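Local coordinates for Cbm77-rfpl (Ruminococcus flavefaciens, PDB 5FU5), which is a carbohydrate-binding module of family 77 from the cellulosome system of a rumen bacterium and probably binds plant cell-wall polysaccharide, at residues 65-70 and 108-113. Residues are numbered along the deposited sequence; the frame is centred on the assembly and turned at random. Where two conformers were deposited one is given.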
loop_
_atom_site.group_PDB
_atom_site.type_symbol
_atom_site.label_atom_id
_atom_site.label_comp_id
_atom_site.label_asym_id
_atom_site.label_seq_id
_atom_site.Cartn_x
_atom_site.Cartn_y
_atom_site.Cartn_z
ATOM N N THR A 65 2.199 5.683 -0.350
ATOM C CA THR A 65 0.775 5.889 -0.335
ATOM C C THR A 65 0.050 4.577 -0.434
ATOM O O THR A 65 0.373 3.722 -1.266
ATOM C CB THR A 65 0.345 6.796 -1.529
ATOM O OG1 THR A 65 0.983 8.061 -1.452
ATOM C CG2 THR A 65 -1.149 7.011 -1.608
ATOM N N LEU A 66 -0.918 4.371 0.450
ATOM C CA LEU A 66 -1.732 3.143 0.563
ATOM C C LEU A 66 -3.185 3.530 0.503
ATOM O O LEU A 66 -3.611 4.416 1.237
ATOM C CB LEU A 66 -1.474 2.379 1.866
ATOM C CG LEU A 66 -0.051 1.981 2.121
ATOM C CD1 LEU A 66 0.016 1.415 3.540
ATOM C CD2 LEU A 66 0.453 0.991 1.101
ATOM N N VAL A 67 -3.959 2.910 -0.397
ATOM C CA VAL A 67 -5.361 3.304 -0.632
ATOM C C VAL A 67 -6.276 2.133 -0.269
ATOM O O VAL A 67 -6.102 1.012 -0.813
ATOM C CB VAL A 67 -5.596 3.698 -2.102
ATOM C CG1 VAL A 67 -7.058 4.076 -2.356
ATOM C CG2 VAL A 67 -4.614 4.775 -2.564
ATOM N N PHE A 68 -7.201 2.376 0.677
ATOM C CA PHE A 68 -8.127 1.388 1.212
ATOM C C PHE A 68 -9.598 1.709 0.846
ATOM O O PHE A 68 -9.915 2.845 0.441
ATOM C CB PHE A 68 -7.997 1.332 2.742
ATOM C CG PHE A 68 -6.616 1.020 3.221
ATOM C CD1 PHE A 68 -5.643 2.031 3.313
ATOM C CD2 PHE A 68 -6.277 -0.286 3.615
ATOM C CE1 PHE A 68 -4.390 1.751 3.806
ATOM C CE2 PHE A 68 -5.005 -0.563 4.117
ATOM C CZ PHE A 68 -4.067 0.452 4.199
ATOM N N ALA A 69 -10.488 0.733 1.045
ATOM C CA ALA A 69 -11.939 1.001 0.987
ATOM C C ALA A 69 -12.420 1.881 2.150
ATOM O O ALA A 69 -13.343 2.692 1.993
ATOM C CB ALA A 69 -12.732 -0.291 0.962
ATOM N N GLU A 70 -11.808 1.649 3.310
ATOM C CA GLU A 70 -12.283 2.199 4.581
ATOM C C GLU A 70 -11.662 3.598 4.824
ATOM O O GLU A 70 -10.436 3.751 4.796
ATOM C CB GLU A 70 -11.878 1.226 5.704
ATOM C CG GLU A 70 -12.552 -0.154 5.631
ATOM C CD GLU A 70 -11.868 -1.177 4.721
ATOM O OE1 GLU A 70 -10.798 -0.906 4.172
ATOM O OE2 GLU A 70 -12.424 -2.284 4.568
ATOM N N LEU A 108 -6.916 -3.335 1.298
ATOM C CA LEU A 108 -5.960 -2.535 0.551
ATOM C C LEU A 108 -6.144 -2.690 -0.983
ATOM O O LEU A 108 -6.094 -3.816 -1.489
ATOM C CB LEU A 108 -4.547 -2.935 0.955
ATOM C CG LEU A 108 -3.362 -2.209 0.267
ATOM C CD1 LEU A 108 -3.394 -0.710 0.545
ATOM C CD2 LEU A 108 -2.047 -2.837 0.626
ATOM N N PHE A 109 -6.303 -1.568 -1.680
ATOM C CA PHE A 109 -6.580 -1.607 -3.142
ATOM C C PHE A 109 -5.475 -1.109 -4.061
ATOM O O PHE A 109 -5.409 -1.491 -5.246
ATOM C CB PHE A 109 -7.879 -0.859 -3.437
ATOM C CG PHE A 109 -9.121 -1.547 -2.931
ATOM C CD1 PHE A 109 -9.474 -1.521 -1.585
ATOM C CD2 PHE A 109 -9.995 -2.191 -3.784
ATOM C CE1 PHE A 109 -10.591 -2.165 -1.126
ATOM C CE2 PHE A 109 -11.138 -2.791 -3.324
ATOM C CZ PHE A 109 -11.458 -2.786 -1.998
ATOM N N TYR A 110 -4.599 -0.255 -3.569
ATOM C CA TYR A 110 -3.580 0.393 -4.400
ATOM C C TYR A 110 -2.436 0.832 -3.522
ATOM O O TYR A 110 -2.663 1.251 -2.377
ATOM C CB TYR A 110 -4.201 1.601 -5.131
ATOM C CG TYR A 110 -3.316 2.233 -6.228
ATOM C CD1 TYR A 110 -3.196 1.662 -7.484
ATOM C CD2 TYR A 110 -2.624 3.417 -5.966
ATOM C CE1 TYR A 110 -2.399 2.266 -8.436
ATOM C CE2 TYR A 110 -1.812 4.015 -6.890
ATOM C CZ TYR A 110 -1.713 3.465 -8.120
ATOM O OH TYR A 110 -0.881 4.128 -9.008
ATOM N N MET A 111 -1.235 0.782 -4.060
ATOM C CA MET A 111 -0.123 1.374 -3.361
ATOM C C MET A 111 0.921 1.926 -4.294
ATOM O O MET A 111 1.043 1.502 -5.458
ATOM C CB MET A 111 0.458 0.410 -2.336
ATOM C CG MET A 111 1.077 -0.838 -2.871
ATOM S SD MET A 111 1.692 -1.957 -1.582
ATOM C CE MET A 111 1.941 -3.262 -2.763
ATOM N N GLU A 112 1.603 2.969 -3.806
ATOM C CA GLU A 112 2.643 3.648 -4.545
ATOM C C GLU A 112 3.771 4.037 -3.620
ATOM O O GLU A 112 3.522 4.441 -2.500
ATOM C CB GLU A 112 2.107 4.914 -5.230
ATOM C CG GLU A 112 3.225 5.881 -5.536
ATOM C CD GLU A 112 2.876 6.967 -6.489
ATOM O OE1 GLU A 112 1.671 7.287 -6.653
ATOM O OE2 GLU A 112 3.851 7.475 -7.066
ATOM N N TYR A 113 4.998 3.916 -4.107
ATOM C CA TYR A 113 6.160 4.441 -3.417
ATOM C C TYR A 113 6.811 5.430 -4.364
ATOM O O TYR A 113 7.247 5.043 -5.448
ATOM C CB TYR A 113 7.167 3.351 -2.980
ATOM C CG TYR A 113 8.265 3.961 -2.176
ATOM C CD1 TYR A 113 7.985 4.475 -0.899
ATOM C CD2 TYR A 113 9.532 4.176 -2.695
ATOM C CE1 TYR A 113 8.958 5.120 -0.162
ATOM C CE2 TYR A 113 10.518 4.847 -1.958
ATOM C CZ TYR A 113 10.203 5.283 -0.651
ATOM O OH TYR A 113 11.143 5.946 0.097
#
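Thr65 and Glu112 form an antiparallel hydrogen-bonded pair: Thr65 N gives a nearly straight bond to Glu112 O (2.8 Å), and Glu112 N returns one to Thr65 O. Leu66 then lies side by side with Met111 on the opposite face of the sheet, and in the Met111 conformer given Leu66 CD2 comes to 3.5 Å from Met111 CB. Val67 N hydrogen-bonds to Tyr110 O, while the isopropyl group of Val67 packs on Tyr110 CB and brings CG2 to the edge of the tyrosine ring. Val67 O is gripped twice, firmly by Phe109 N (2.7 Å) and weakly by Tyr110 N (3.4 Å). The register thus moves by one, and Phe68 pairs with Leu108. Leu108 CG lies anti to the backbone N (chi1 180°), and chi2 of 61° turns CD1 over one face of the Phe68 ring, 4.0 Å from its centroid and offset toward the rim, a CH-pi contact; the same methyl touches Leu66 CB. Just past the strand end, Ala69 CB meets Phe109 CE1 at 3.5 Å. Leu108 and Met111 also touch Ile54 of strand 53-58, while the Tyr110 ring meets that of Tyr37. Phe109 and Tyr110 both face Val67, a classic beta bulge interrupting the largely buried antiparallel pairing of strands 62-68 and 107-116 in the module's all-beta fold.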